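Local coordinates for protein alginase (Pseudoalteromonas, PDB 4Q8L) that probably cleaves alginate by beta-elimination, as an alginate lyase of polysaccharide lyase family 18 that carries a bound calcium ion, at residues 47-52 with 175-180; 64-69 with 220-225. All coordinates share one frame; numbering follows the deposited sequence.

Contact 1: residues 47-52 with 175-180; sequences HEYKVK and FKFGNY
Phe-175 opens the antiparallel pairing with strand 47-51 by taking the amide of Val-51 on its carbonyl O, while its CB rests 4.0 Å from Val-51 CG2. Lys-176 follows on the same face as Lys-50, and the aliphatic parts of the two lysines pack obliquely, CG against CG at 3.7 Å. A bend at chi3 (-66°) turns Lys-176 NZ to Glu-48 OE1, 2.7 Å off, which it meets from above the carboxylate plane; Arg-46 is a second partner of that oxygen. An alanine in place of Lys-176 would probably leave Glu-48 OE1 without its lysine mate and open a gap beside Lys-50. Phe-177, on the other face, lays its CZ 3.6 Å from Tyr-49 CD1, the rings nearly parallel but slid apart, and its backbone bonds to Tyr-49 both ways. Gly-178 turns the corner at backbone angles where a CB would collide with the preceding carbonyl and with His-47 O. Asn-179 closes the pairing with His-47, its side-chain amide held by Thr-80, Ser-213 and Phe-30. Tyr-49 and Phe-177 thus face the core between the jelly roll's two sheets; on the side turned away, Glu-48 probably balances Lys-176, and Glu-15 and Asp-13 balance Lys-50.

Contact 2: residues 64-69 with 220-225; sequences EVFEAT and VSYTRE
Glu-64 and Tyr-222 meet on the inward face of an antiparallel beta sheet, one of the two that make up the concanavalin-like beta-sandwich of this lyase. Strands 64-69 and 220-225 are joined by paired backbone bonds at Val-65 with Thr-223 and at Glu-67 with Ser-221. The tyrosine can be followed outward from its CB. With CG anti to the backbone N (chi1 179°), the ring leans across to the neighbouring strand. CD1 passes 4.0 Å from Phe-66 CB, which lies at the edge of the tyrosine ring, and is also near Val-65 O. CE1 and CZ run on beside Glu-64, close to its CB and OE2. At the tip, OH donates to Glu-64 OE2 over 2.6 Å, reaching the anti side of the carboxylate, whose plane stands 60° from the ring. Tyr-222 OH also accepts from Arg-224 NH1 at 3.1 Å, in the guanidinium plane, so one phenol joins acid to base. Tyrosine suits this place because its ring packs with apolar neighbours while its hydroxyl serves the polar end. Glu-64 OE1 is occupied by His-85 and Asn-149, and Arg-224 NH2 by Leu-55 O. Farther along the same face, Phe-66 CE1 lies 3.8 Å from Val-220 CG1, and the small Ala-68 sets its CB beside CG2 of that valine. On the reverse face, a water gives a hydrogen bond to Val-65 O and also bonds Ser-221 OG, a small polar residue suited to this partly exposed side. Glu-64 OE2 and Arg-224 NH1 stand 3.5 Å apart in a long salt bridge, and a second water spans them, donating to Glu-64 OE2 and accepting from Arg-224 NH1 at 2.9 Å.

From the N terminus, the chain lays down strand 44-51 in one sheet and then, after a loop, strand 62-74 in the other. Contact 1 closes its loop when strands 174-177 and 179-182 return beside the first of these; contact 2 closes later, when the last strand, 213-226, comes back beside the second. Their segments therefore alternate, and the two closures cross instead of nesting. Their centres lie 13 Å apart, and they touch between the sheets: Phe-177 CD2 is 3.5 Å from Phe-66 CZ, Phe-175 also packs on Phe-66, and Val-51 rests against Arg-224. Each contact ties strands within one sheet, and this largely aromatic layer joins the sheets.

Contact 1: residues 47-52 with 175-180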
loop_
_atom_site.group_PDB
_atom_site.type_symbol
_atom_site.label_atom_id
_atom_site.label_comp_id
_atom_site.label_asym_id
_atom_site.label_seq_id
_atom_site.Cartn_x
_atom_site.Cartn_y
_atom_site.Cartn_z
ATOM N N HIS A 47 -7.460 -5.044 0.667
ATOM C CA HIS A 47 -7.244 -6.443 0.368
ATOM C C HIS A 47 -5.730 -6.498 0.339
ATOM O O HIS A 47 -5.116 -5.881 -0.519
ATOM C CB HIS A 47 -7.834 -6.790 -0.996
ATOM C CG HIS A 47 -8.199 -8.233 -1.153
ATOM N ND1 HIS A 47 -8.630 -8.763 -2.352
ATOM C CD2 HIS A 47 -8.218 -9.252 -0.260
ATOM C CE1 HIS A 47 -8.896 -10.049 -2.191
ATOM N NE2 HIS A 47 -8.652 -10.373 -0.932
ATOM N N GLU A 48 -5.115 -7.180 1.300
ATOM C CA GLU A 48 -3.664 -7.092 1.416
ATOM C C GLU A 48 -3.069 -8.205 2.288
ATOM O O GLU A 48 -3.797 -8.955 2.947
ATOM C CB GLU A 48 -3.267 -5.700 1.952
ATOM C CG GLU A 48 -3.620 -5.476 3.418
ATOM C CD GLU A 48 -3.584 -4.003 3.849
ATOM O OE1 GLU A 48 -4.215 -3.675 4.873
ATOM O OE2 GLU A 48 -2.922 -3.178 3.191
ATOM N N TYR A 49 -1.743 -8.312 2.264
ATOM C CA TYR A 49 -1.018 -9.234 3.123
ATOM C C TYR A 49 -0.259 -8.428 4.171
ATOM O O TYR A 49 0.136 -7.292 3.915
ATOM C CB TYR A 49 -0.042 -10.092 2.311
ATOM C CG TYR A 49 -0.727 -11.110 1.440
ATOM C CD1 TYR A 49 -0.954 -10.857 0.097
ATOM C CD2 TYR A 49 -1.175 -12.318 1.967
ATOM C CE1 TYR A 49 -1.590 -11.789 -0.708
ATOM C CE2 TYR A 49 -1.812 -13.255 1.169
ATOM C CZ TYR A 49 -2.015 -12.977 -0.166
ATOM O OH TYR A 49 -2.646 -13.893 -0.973
ATOM N N LYS A 50 -0.042 -9.040 5.335
ATOM C CA LYS A 50 0.472 -8.340 6.498
ATOM C C LYS A 50 1.398 -9.253 7.306
ATOM O O LYS A 50 1.026 -10.377 7.669
ATOM C CB LYS A 50 -0.709 -7.882 7.363
ATOM C CG LYS A 50 -0.335 -7.274 8.700
ATOM C CD LYS A 50 -1.414 -7.567 9.727
ATOM C CE LYS A 50 -1.364 -9.034 10.156
ATOM N NZ LYS A 50 -2.619 -9.428 10.835
ATOM N N VAL A 51 2.609 -8.782 7.583
ATOM C CA VAL A 51 3.537 -9.563 8.401
ATOM C C VAL A 51 2.889 -9.851 9.768
ATOM O O VAL A 51 2.458 -8.933 10.468
ATOM C CB VAL A 51 4.887 -8.836 8.587
ATOM C CG1 VAL A 51 5.764 -9.574 9.600
ATOM C CG2 VAL A 51 5.617 -8.686 7.240
ATOM N N LYS A 52 2.806 -11.121 10.142
ATOM C CA LYS A 52 2.108 -11.489 11.381
ATOM C C LYS A 52 2.786 -10.923 12.636
ATOM O O LYS A 52 4.002 -10.718 12.665
ATOM C CB LYS A 52 1.957 -13.013 11.491
ATOM C CG LYS A 52 3.272 -13.741 11.703
ATOM C CD LYS A 52 3.094 -15.255 11.682
ATOM C CE LYS A 52 2.623 -15.752 10.330
ATOM N NZ LYS A 52 2.715 -17.236 10.270
ATOM N N PHE A 175 5.315 -4.860 7.810
ATOM C CA PHE A 175 5.101 -4.535 6.402
ATOM C C PHE A 175 3.793 -5.121 5.885
ATOM O O PHE A 175 3.432 -6.243 6.241
ATOM C CB PHE A 175 6.257 -5.110 5.583
ATOM C CG PHE A 175 6.199 -4.769 4.117
ATOM C CD1 PHE A 175 6.354 -3.450 3.685
ATOM C CD2 PHE A 175 6.015 -5.769 3.170
ATOM C CE1 PHE A 175 6.317 -3.135 2.329
ATOM C CE2 PHE A 175 5.986 -5.465 1.802
ATOM C CZ PHE A 175 6.133 -4.143 1.386
ATOM N N LYS A 176 3.094 -4.356 5.044
ATOM C CA LYS A 176 1.897 -4.818 4.344
ATOM C C LYS A 176 2.036 -4.467 2.865
ATOM O O LYS A 176 2.730 -3.517 2.513
ATOM C CB LYS A 176 0.625 -4.154 4.910
ATOM C CG LYS A 176 0.338 -4.443 6.389
ATOM C CD LYS A 176 -1.123 -4.107 6.779
ATOM C CE LYS A 176 -1.428 -2.596 6.697
ATOM N NZ LYS A 176 -2.905 -2.324 6.857
ATOM N N PHE A 177 1.387 -5.239 2.000
ATOM C CA PHE A 177 1.330 -4.907 0.585
ATOM C C PHE A 177 0.031 -5.430 0.002
ATOM O O PHE A 177 -0.547 -6.402 0.507
ATOM C CB PHE A 177 2.518 -5.488 -0.184
ATOM C CG PHE A 177 2.483 -6.987 -0.315
ATOM C CD1 PHE A 177 3.038 -7.801 0.671
ATOM C CD2 PHE A 177 1.889 -7.585 -1.419
ATOM C CE1 PHE A 177 3.001 -9.198 0.555
ATOM C CE2 PHE A 177 1.845 -8.977 -1.543
ATOM C CZ PHE A 177 2.404 -9.784 -0.552
ATOM N N GLY A 178 -0.424 -4.783 -1.061
ATOM C CA GLY A 178 -1.672 -5.165 -1.695
ATOM C C GLY A 178 -2.395 -3.941 -2.208
ATOM O O GLY A 178 -1.823 -3.142 -2.953
ATOM N N ASN A 179 -3.640 -3.773 -1.773
ATOM C CA ASN A 179 -4.502 -2.722 -2.288
ATOM C C ASN A 179 -5.377 -2.184 -1.157
ATOM O O ASN A 179 -6.451 -2.723 -0.863
ATOM C CB ASN A 179 -5.350 -3.292 -3.432
ATOM C CG ASN A 179 -6.188 -2.236 -4.160
ATOM O OD1 ASN A 179 -6.202 -1.056 -3.797
ATOM N ND2 ASN A 179 -6.890 -2.671 -5.203
ATOM N N TYR A 180 -4.897 -1.132 -0.509
ATOM C CA TYR A 180 -5.645 -0.490 0.562
ATOM C C TYR A 180 -6.257 0.788 0.005
ATOM O O TYR A 180 -5.620 1.851 -0.019
ATOM C CB TYR A 180 -4.748 -0.204 1.771
ATOM C CG TYR A 180 -5.473 0.287 3.015
ATOM C CD1 TYR A 180 -6.587 1.112 2.921
ATOM C CD2 TYR A 180 -5.040 -0.078 4.290
ATOM C CE1 TYR A 180 -7.250 1.563 4.058
ATOM C CE2 TYR A 180 -5.698 0.376 5.436
ATOM C CZ TYR A 180 -6.794 1.200 5.311
ATOM O OH TYR A 180 -7.459 1.654 6.429
#

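Contact 2: residues 64-69 with 220-225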
loop_
_atom_site.group_PDB
_atom_site.type_symbol
_atom_site.label_atom_id
_atom_site.label_comp_id
_atom_site.label_asym_id
_atom_site.label_seq_id
_atom_site.Cartn_x
_atom_site.Cartn_y
_atom_site.Cartn_z
ATOM N N GLU A 64 14.547 -6.289 5.072
ATOM C CA GLU A 64 13.568 -6.914 4.201
ATOM C C GLU A 64 13.563 -6.274 2.820
ATOM O O GLU A 64 13.787 -5.067 2.668
ATOM C CB GLU A 64 12.166 -6.914 4.843
ATOM C CG GLU A 64 11.544 -5.544 5.017
ATOM C CD GLU A 64 10.399 -5.513 6.028
ATOM O OE1 GLU A 64 10.391 -4.581 6.859
ATOM O OE2 GLU A 64 9.511 -6.404 5.990
ATOM N N VAL A 65 13.337 -7.111 1.815
ATOM C CA VAL A 65 13.232 -6.668 0.434
ATOM C C VAL A 65 11.987 -7.265 -0.213
ATOM O O VAL A 65 11.883 -8.491 -0.351
ATOM C CB VAL A 65 14.459 -7.083 -0.383
ATOM C CG1 VAL A 65 14.308 -6.642 -1.843
ATOM C CG2 VAL A 65 15.739 -6.491 0.230
ATOM N N PHE A 66 11.038 -6.404 -0.574
ATOM C CA PHE A 66 9.833 -6.824 -1.281
ATOM C C PHE A 66 9.885 -6.332 -2.722
ATOM O O PHE A 66 10.172 -5.168 -2.968
ATOM C CB PHE A 66 8.568 -6.272 -0.611
ATOM C CG PHE A 66 7.306 -6.541 -1.399
ATOM C CD1 PHE A 66 6.693 -7.786 -1.350
ATOM C CD2 PHE A 66 6.748 -5.559 -2.207
ATOM C CE1 PHE A 66 5.538 -8.050 -2.090
ATOM C CE2 PHE A 66 5.587 -5.814 -2.947
ATOM C CZ PHE A 66 4.981 -7.059 -2.884
ATOM N N GLU A 67 9.606 -7.225 -3.665
ATOM C CA GLU A 67 9.578 -6.864 -5.076
ATOM C C GLU A 67 8.369 -7.481 -5.770
ATOM O O GLU A 67 7.990 -8.622 -5.484
ATOM C CB GLU A 67 10.860 -7.312 -5.790
ATOM C CG GLU A 67 12.139 -6.714 -5.223
ATOM C CD GLU A 67 13.387 -7.229 -5.924
ATOM O OE1 GLU A 67 14.486 -6.707 -5.639
ATOM O OE2 GLU A 67 13.272 -8.155 -6.757
ATOM N N ALA A 68 7.778 -6.729 -6.695
ATOM C CA ALA A 68 6.634 -7.221 -7.442
ATOM C C ALA A 68 6.444 -6.448 -8.730
ATOM O O ALA A 68 6.806 -5.273 -8.821
ATOM C CB ALA A 68 5.344 -7.157 -6.588
ATOM N N THR A 69 5.890 -7.138 -9.718
ATOM C CA THR A 69 5.356 -6.516 -10.915
ATOM C C THR A 69 3.893 -6.189 -10.619
ATOM O O THR A 69 3.106 -7.071 -10.262
ATOM C CB THR A 69 5.494 -7.456 -12.132
ATOM O OG1 THR A 69 6.894 -7.646 -12.422
ATOM C CG2 THR A 69 4.812 -6.870 -13.354
ATOM N N VAL A 220 6.579 -11.977 -7.721
ATOM C CA VAL A 220 6.671 -11.461 -6.363
ATOM C C VAL A 220 7.815 -12.135 -5.621
ATOM O O VAL A 220 7.985 -13.347 -5.701
ATOM C CB VAL A 220 5.352 -11.715 -5.596
ATOM C CG1 VAL A 220 5.457 -11.209 -4.165
ATOM C CG2 VAL A 220 4.153 -11.066 -6.331
ATOM N N SER A 221 8.610 -11.357 -4.901
ATOM C CA SER A 221 9.586 -11.962 -4.008
ATOM C C SER A 221 9.651 -11.182 -2.713
ATOM O O SER A 221 9.350 -9.984 -2.679
ATOM C CB SER A 221 10.975 -12.094 -4.666
ATOM O OG SER A 221 11.516 -10.830 -4.990
ATOM N N TYR A 222 10.011 -11.875 -1.641
ATOM C CA TYR A 222 10.143 -11.241 -0.339
ATOM C C TYR A 222 11.281 -11.903 0.435
ATOM O O TYR A 222 11.309 -13.125 0.595
ATOM C CB TYR A 222 8.820 -11.298 0.447
ATOM C CG TYR A 222 8.919 -10.676 1.827
ATOM C CD1 TYR A 222 8.952 -9.299 1.987
ATOM C CD2 TYR A 222 8.995 -11.464 2.962
ATOM C CE1 TYR A 222 9.056 -8.719 3.249
ATOM C CE2 TYR A 222 9.093 -10.895 4.232
ATOM C CZ TYR A 222 9.129 -9.522 4.367
ATOM O OH TYR A 222 9.236 -8.946 5.614
ATOM N N THR A 223 12.231 -11.085 0.884
ATOM C CA THR A 223 13.369 -11.548 1.660
ATOM C C THR A 223 13.290 -10.858 3.003
ATOM O O THR A 223 12.984 -9.663 3.076
ATOM C CB THR A 223 14.718 -11.151 1.009
ATOM O OG1 THR A 223 14.851 -11.796 -0.261
ATOM C CG2 THR A 223 15.883 -11.567 1.905
ATOM N N ARG A 224 13.562 -11.607 4.066
ATOM C CA ARG A 224 13.502 -11.073 5.416
ATOM C C ARG A 224 14.605 -11.699 6.251
ATOM O O ARG A 224 14.830 -12.909 6.193
ATOM C CB ARG A 224 12.143 -11.374 6.055
ATOM C CG ARG A 224 12.007 -10.963 7.529
ATOM C CD ARG A 224 10.598 -11.283 8.066
ATOM N NE ARG A 224 10.367 -10.747 9.408
ATOM C CZ ARG A 224 9.859 -9.542 9.661
ATOM N NH1 ARG A 224 9.524 -8.730 8.662
ATOM N NH2 ARG A 224 9.689 -9.141 10.914
ATOM N N GLU A 225 15.294 -10.851 7.004
ATOM C CA GLU A 225 16.227 -11.283 8.026
ATOM C C GLU A 225 16.070 -10.338 9.192
ATOM O O GLU A 225 15.658 -9.192 9.024
ATOM C CB GLU A 225 17.673 -11.219 7.529
ATOM C CG GLU A 225 17.993 -12.245 6.476
ATOM C CD GLU A 225 19.309 -11.974 5.769
ATOM O OE1 GLU A 225 19.545 -12.622 4.724
ATOM O OE2 GLU A 225 20.099 -11.122 6.251
HETATM O O HOH W 1 7.842 -6.341 8.543
HETATM O O HOH W 2 12.748 -9.898 -2.441
#